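Local coordinates for DUF2019 domain-containing protein (Rhodopseudomonas palustris, PDB 2I9C) that is of unknown function but folds as a compact, single-chain, all-helical domain of the DUF2019 family, which belongs to the TPR clan, at residues L4-H7 with Q8-T11; S35-N38 with R39-V43; G56-R59 with T60-L63. All coordinates share one frame; numbering follows the deposited sequence.

Interaction 1: L4-H7 with Q8-T11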
loop_
_atom_site.group_PDB
_atom_site.type_symbol
_atom_site.label_atom_id
_atom_site.label_comp_id
_atom_site.label_asym_id
_atom_site.label_seq_id
_atom_site.Cartn_x
_atom_site.Cartn_y
_atom_site.Cartn_z
ATOM N N LEU A 4 -17.388 3.034 1.081
ATOM C CA LEU A 4 -17.400 4.025 2.190
ATOM C C LEU A 4 -17.290 5.487 1.767
ATOM O O LEU A 4 -16.555 5.813 0.829
ATOM C CB LEU A 4 -16.225 3.767 3.143
ATOM C CG LEU A 4 -16.104 2.492 3.968
ATOM C CD1 LEU A 4 -14.650 2.309 4.344
ATOM C CD2 LEU A 4 -17.009 2.543 5.214
ATOM N N ASP A 5 -17.975 6.366 2.492
ATOM C CA ASP A 5 -17.712 7.810 2.397
ATOM C C ASP A 5 -16.589 8.243 3.379
ATOM O O ASP A 5 -16.773 8.270 4.609
ATOM C CB ASP A 5 -19.010 8.617 2.614
ATOM C CG ASP A 5 -18.768 10.134 2.731
ATOM O OD1 ASP A 5 -17.645 10.603 2.418
ATOM O OD2 ASP A 5 -19.712 10.861 3.148
ATOM N N LEU A 6 -15.433 8.596 2.815
ATOM C CA LEU A 6 -14.224 8.929 3.590
ATOM C C LEU A 6 -13.874 10.380 3.367
ATOM O O LEU A 6 -12.873 10.888 3.866
ATOM C CB LEU A 6 -13.070 8.054 3.122
ATOM C CG LEU A 6 -13.335 6.589 3.392
ATOM C CD1 LEU A 6 -12.352 5.727 2.636
ATOM C CD2 LEU A 6 -13.301 6.330 4.887
ATOM N N HIS A 7 -14.748 11.040 2.618
ATOM C CA HIS A 7 -14.568 12.399 2.154
ATOM C C HIS A 7 -14.449 13.383 3.303
ATOM O O HIS A 7 -13.889 14.464 3.138
ATOM C CB HIS A 7 -15.769 12.768 1.254
ATOM C CG HIS A 7 -15.548 13.982 0.417
ATOM N ND1 HIS A 7 -15.272 13.910 -0.932
ATOM C CD2 HIS A 7 -15.555 15.300 0.734
ATOM C CE1 HIS A 7 -15.138 15.133 -1.415
ATOM N NE2 HIS A 7 -15.294 15.995 -0.422
ATOM N N GLN A 8 -14.982 13.000 4.465
ATOM C CA GLN A 8 -15.017 13.879 5.641
ATOM C C GLN A 8 -13.821 13.688 6.579
ATOM O O GLN A 8 -13.656 14.415 7.552
ATOM C CB GLN A 8 -16.350 13.729 6.411
ATOM C CG GLN A 8 -17.553 14.183 5.619
ATOM C CD GLN A 8 -17.275 15.490 4.901
ATOM O OE1 GLN A 8 -16.842 16.482 5.515
ATOM N NE2 GLN A 8 -17.504 15.495 3.588
HETATM N N MSE A 9 -12.997 12.694 6.273
HETATM C CA MSE A 9 -11.847 12.383 7.105
HETATM C C MSE A 9 -10.656 13.232 6.743
HETATM O O MSE A 9 -10.461 13.540 5.566
HETATM C CB MSE A 9 -11.499 10.909 6.971
HETATM C CG MSE A 9 -12.303 10.041 7.915
HETATM SE SE MSE A 9 -11.722 8.144 7.830
HETATM C CE MSE A 9 -9.958 8.324 8.110
ATOM N N THR A 10 -9.873 13.626 7.749
ATOM C CA THR A 10 -8.652 14.390 7.494
ATOM C C THR A 10 -7.624 13.479 6.840
ATOM O O THR A 10 -7.654 12.286 7.003
ATOM C CB THR A 10 -8.010 15.044 8.750
ATOM O OG1 THR A 10 -7.520 14.044 9.632
ATOM C CG2 THR A 10 -8.980 15.999 9.492
ATOM N N THR A 11 -6.735 14.064 6.062
ATOM C CA THR A 11 -5.636 13.332 5.437
ATOM C C THR A 11 -4.772 12.565 6.451
ATOM O O THR A 11 -4.457 11.394 6.221
ATOM C CB THR A 11 -4.822 14.305 4.528
ATOM O OG1 THR A 11 -5.674 14.661 3.415
ATOM C CG2 THR A 11 -3.514 13.663 4.070
#
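L6 and M9 close a type I beta turn in the loop just ahead of helix 11-30, and an Asx turn made by D5 overlaps it. The tight part is the L6 and M9 pair. M9 N donates to L6 O over 3.0 Å, reaching it from above the carbonyl plane, 55° out. Alongside that bond the two side chains run side by side and point the same way, with L6 CD2 3.8 Å from the selenium, SE, of the selenomethionine M9. M9 CB passes 3.4 Å from L6 O. Both side chains also rest on L14 of helix 11-30, so this is the half of the turn that faces the protein. The corner residues H7 and Q8 make up the looser, exposed half, though H7 still leans on E50 of helix 34-53. Q8 bends at chi2 and brings its amide to the H7 ring, where NE2 sits at the ring edge near its plane, 3.5 Å from CD2, with amide and ring 26° apart. On the first arm of the turn, D5 has its CG anti to the backbone N (chi1 172°), and OD1 accepts from H7 N at 2.9 Å, nearly in line with the C-O bond.

Interaction 2: S35-N38 with R39-V43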
loop_
_atom_site.group_PDB
_atom_site.type_symbol
_atom_site.label_atom_id
_atom_site.label_comp_id
_atom_site.label_asym_id
_atom_site.label_seq_id
_atom_site.Cartn_x
_atom_site.Cartn_y
_atom_site.Cartn_z
ATOM N N SER A 35 -11.835 -13.915 4.168
ATOM C CA SER A 35 -12.936 -12.943 3.977
ATOM C C SER A 35 -12.597 -11.577 4.603
ATOM O O SER A 35 -12.825 -10.554 3.981
ATOM C CB SER A 35 -14.314 -13.462 4.416
ATOM O OG SER A 35 -14.459 -13.520 5.825
ATOM N N ARG A 36 -12.005 -11.593 5.799
ATOM C CA ARG A 36 -11.574 -10.388 6.501
ATOM C C ARG A 36 -10.448 -9.669 5.732
ATOM O O ARG A 36 -10.466 -8.438 5.604
ATOM C CB ARG A 36 -11.149 -10.730 7.949
ATOM C CG ARG A 36 -10.647 -9.563 8.810
ATOM C CD ARG A 36 -11.843 -8.733 9.219
ATOM N NE ARG A 36 -11.538 -7.596 10.097
ATOM C CZ ARG A 36 -12.478 -6.852 10.686
ATOM N NH1 ARG A 36 -13.768 -7.116 10.468
ATOM N NH2 ARG A 36 -12.134 -5.831 11.474
ATOM N N PHE A 37 -9.468 -10.430 5.232
ATOM C CA PHE A 37 -8.413 -9.860 4.391
ATOM C C PHE A 37 -8.971 -9.086 3.195
ATOM O O PHE A 37 -8.550 -7.970 2.933
ATOM C CB PHE A 37 -7.447 -10.941 3.848
ATOM C CG PHE A 37 -6.447 -10.372 2.884
ATOM C CD1 PHE A 37 -5.333 -9.677 3.356
ATOM C CD2 PHE A 37 -6.687 -10.415 1.515
ATOM C CE1 PHE A 37 -4.413 -9.088 2.472
ATOM C CE2 PHE A 37 -5.780 -9.824 0.620
ATOM C CZ PHE A 37 -4.648 -9.164 1.096
ATOM N N ASN A 38 -9.924 -9.703 2.480
ATOM C CA ASN A 38 -10.537 -9.111 1.296
ATOM C C ASN A 38 -11.286 -7.813 1.627
ATOM O O ASN A 38 -11.184 -6.824 0.900
ATOM C CB ASN A 38 -11.498 -10.141 0.623
ATOM C CG ASN A 38 -10.752 -11.301 0.007
ATOM O OD1 ASN A 38 -9.571 -11.168 -0.395
ATOM N ND2 ASN A 38 -11.426 -12.447 -0.083
ATOM N N ARG A 39 -12.021 -7.802 2.735
ATOM C CA ARG A 39 -12.733 -6.581 3.118
ATOM C C ARG A 39 -11.770 -5.475 3.539
ATOM O O ARG A 39 -11.944 -4.336 3.152
ATOM C CB ARG A 39 -13.799 -6.838 4.171
ATOM C CG ARG A 39 -14.892 -7.788 3.702
ATOM C CD ARG A 39 -16.137 -7.690 4.578
ATOM N NE ARG A 39 -17.239 -8.370 3.953
ATOM C CZ ARG A 39 -18.056 -7.806 3.067
ATOM N NH1 ARG A 39 -17.874 -6.544 2.697
ATOM N NH2 ARG A 39 -19.009 -8.506 2.521
ATOM N N LEU A 40 -10.757 -5.812 4.330
ATOM C CA LEU A 40 -9.681 -4.871 4.668
ATOM C C LEU A 40 -8.947 -4.328 3.448
ATOM O O LEU A 40 -8.587 -3.140 3.408
ATOM C CB LEU A 40 -8.708 -5.537 5.638
ATOM C CG LEU A 40 -9.295 -5.828 7.019
ATOM C CD1 LEU A 40 -8.341 -6.772 7.694
ATOM C CD2 LEU A 40 -9.500 -4.572 7.847
ATOM N N PHE A 41 -8.736 -5.175 2.443
ATOM C CA PHE A 41 -8.159 -4.699 1.183
ATOM C C PHE A 41 -9.032 -3.648 0.507
ATOM O O PHE A 41 -8.512 -2.618 0.079
ATOM C CB PHE A 41 -7.862 -5.856 0.199
ATOM C CG PHE A 41 -7.076 -5.425 -1.021
ATOM C CD1 PHE A 41 -5.677 -5.383 -0.972
ATOM C CD2 PHE A 41 -7.721 -5.021 -2.188
ATOM C CE1 PHE A 41 -4.937 -4.975 -2.089
ATOM C CE2 PHE A 41 -6.994 -4.610 -3.317
ATOM C CZ PHE A 41 -5.585 -4.592 -3.261
ATOM N N GLY A 42 -10.346 -3.921 0.387
ATOM C CA GLY A 42 -11.304 -2.939 -0.160
ATOM C C GLY A 42 -11.277 -1.607 0.593
ATOM O O GLY A 42 -11.278 -0.529 -0.019
ATOM N N VAL A 43 -11.275 -1.670 1.917
ATOM C CA VAL A 43 -11.183 -0.443 2.724
ATOM C C VAL A 43 -9.914 0.342 2.397
ATOM O O VAL A 43 -9.951 1.581 2.209
ATOM C CB VAL A 43 -11.259 -0.738 4.250
ATOM C CG1 VAL A 43 -11.070 0.539 5.026
ATOM C CG2 VAL A 43 -12.619 -1.307 4.591
#
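R36 and L40 lie one turn apart on helix 34-53, and their side chains cross at a slant, the leucine buried and touching E24 of helix 11-30, the arginine exposed. This is ordinary alpha-helical i to i+4 packing. R36 leaves with CG anti to the backbone N (chi1 179°), which sets CG 3.8 Å from L40 CD1, and a bend at chi2 (75°) keeps NE near the leucine as well. L40 itself leans back over the previous turn, its CG 3.2 Å from R36 O, the same oxygen that accepts the nearly straight bond from L40 N at 2.9 Å. On another side of the helix F37 and F41 share the anti first torsion, so both rings leave the axis in much the same way and meet obliquely at 4.4 Å between F37 CZ and F41 CD1, a light apolar touch. Beyond them, F37 lies against A28 and L29 of helix 11-30 and Q72 of helix 71-79, and F41 against Q76. R39 stretches from CG to NE and leads away from the turn before it, though its CG still passes 3.5 Å from S35 O. Beneath the phenylalanines, F41 N donates to F37 O at 2.8 Å.

Interaction 3: G56-R59 with T60-L63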
loop_
_atom_site.group_PDB
_atom_site.type_symbol
_atom_site.label_atom_id
_atom_site.label_comp_id
_atom_site.label_asym_id
_atom_site.label_seq_id
_atom_site.Cartn_x
_atom_site.Cartn_y
_atom_site.Cartn_z
ATOM N N GLY A 56 -3.392 17.863 -5.019
ATOM C CA GLY A 56 -1.965 17.545 -5.004
ATOM C C GLY A 56 -1.669 16.053 -5.155
ATOM O O GLY A 56 -0.506 15.678 -5.355
ATOM N N ASP A 57 -2.725 15.219 -5.119
ATOM C CA ASP A 57 -2.621 13.772 -4.976
ATOM C C ASP A 57 -1.994 13.408 -3.613
ATOM O O ASP A 57 -0.754 13.327 -3.474
ATOM C CB ASP A 57 -1.843 13.160 -6.153
ATOM C CG ASP A 57 -2.014 11.673 -6.250
ATOM O OD1 ASP A 57 -2.275 11.030 -5.227
ATOM O OD2 ASP A 57 -1.850 11.145 -7.368
ATOM N N GLN A 58 -2.855 13.211 -2.607
ATOM C CA GLN A 58 -2.366 13.062 -1.228
ATOM C C GLN A 58 -1.929 11.620 -0.951
ATOM O O GLN A 58 -1.567 11.304 0.150
ATOM C CB GLN A 58 -3.409 13.513 -0.189
ATOM C CG GLN A 58 -3.597 15.023 -0.096
ATOM C CD GLN A 58 -2.298 15.738 0.180
ATOM O OE1 GLN A 58 -1.554 15.402 1.140
ATOM N NE2 GLN A 58 -1.990 16.728 -0.666
ATOM N N ARG A 59 -1.896 10.759 -1.974
ATOM C CA ARG A 59 -1.180 9.476 -1.799
ATOM C C ARG A 59 0.276 9.701 -1.355
ATOM O O ARG A 59 0.897 8.818 -0.763
ATOM C CB ARG A 59 -1.221 8.634 -3.089
ATOM C CG ARG A 59 -2.584 8.035 -3.390
ATOM C CD ARG A 59 -2.602 7.271 -4.737
ATOM N NE ARG A 59 -2.337 8.129 -5.906
ATOM C CZ ARG A 59 -2.300 7.690 -7.169
ATOM N NH1 ARG A 59 -2.572 6.436 -7.425
ATOM N NH2 ARG A 59 -2.037 8.510 -8.167
ATOM N N THR A 60 0.826 10.866 -1.684
ATOM C CA THR A 60 2.130 11.290 -1.221
ATOM C C THR A 60 2.270 11.173 0.314
ATOM O O THR A 60 3.349 10.885 0.843
ATOM C CB THR A 60 2.410 12.754 -1.689
ATOM O OG1 THR A 60 2.587 12.738 -3.109
ATOM C CG2 THR A 60 3.692 13.256 -1.114
ATOM N N ALA A 61 1.165 11.340 1.029
ATOM C CA ALA A 61 1.232 11.252 2.460
ATOM C C ALA A 61 1.532 9.819 2.955
ATOM O O ALA A 61 1.969 9.664 4.103
ATOM C CB ALA A 61 -0.088 11.798 3.082
ATOM N N LEU A 62 1.325 8.788 2.102
ATOM C CA LEU A 62 1.617 7.388 2.497
ATOM C C LEU A 62 3.109 7.059 2.546
ATOM O O LEU A 62 3.519 6.015 3.078
ATOM C CB LEU A 62 0.911 6.379 1.550
ATOM C CG LEU A 62 -0.612 6.514 1.508
ATOM C CD1 LEU A 62 -1.164 5.684 0.306
ATOM C CD2 LEU A 62 -1.199 6.095 2.877
ATOM N N LEU A 63 3.920 7.929 1.953
ATOM C CA LEU A 63 5.354 7.776 2.017
ATOM C C LEU A 63 5.867 7.661 3.483
ATOM O O LEU A 63 6.855 6.964 3.722
ATOM C CB LEU A 63 6.046 8.926 1.256
ATOM C CG LEU A 63 6.004 9.016 -0.288
ATOM C CD1 LEU A 63 6.685 10.310 -0.748
ATOM C CD2 LEU A 63 6.761 7.828 -0.936
HETATM O O HOH W 1 1.142 15.023 -3.535
#
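The flat guanidinium of R59, at the step from G56-R59 into T60-L63, meets the D57 carboxylate at its edge, with D57 CG in the guanidinium plane. The grip is side-on and two-fold: NE donates to OD1 at 3.0 Å and NH2 to OD2 at 2.8 Å, each oxygen using its syn lone pair, together a bidentate salt bridge. A bend at chi3 (-63°) swings the arginine back to reach the acid. OD1 also takes R59 N on its anti side at 3.3 Å, an Asx turn that leads into the 3-10 segment. There A61 N donates to Q58 O and L62 N to R59 O, each bond 2.9 Å long and arriving from above the carbonyl plane. A61 CB packs 3.3 Å from Q58 O. T60 turns OG1 to a water, 2.7 Å away, that also bonds G56 O. NH2 has a second acceptor, the backbone O of K123 at the end of the chain. With an alanine in place of R59, D57 would probably lose this two-nitrogen grip and the arginine's charge, and K123 O this donor. The chemistry would probably favour a charged carboxylate whose charge is balanced by R59, held against turning by three N-H groups from one residue.

In the fold
From the N terminus the three contacts come in series, none nested in or crossing another. Interaction 1 turns the chain just before helix 11-30, and L4 CD1 lies 4.1 Å from V43 CG1 of interaction 2, which places the leading loop along helix 34-53. Interaction 2 spans successive turns inside that helix and closes no loop. Interaction 3 shapes the connection from helix 34-53 to helix 71-79. T11, where interaction 1 runs into helix 11-30, sets CG2 against Q58 and A61 of interaction 3. Interaction 1 thus touches both of the others. Interactions 2 and 3 do not touch: their nearest atoms are about 10 Å apart, and the remainder of helix 34-53 lies between them along the chain.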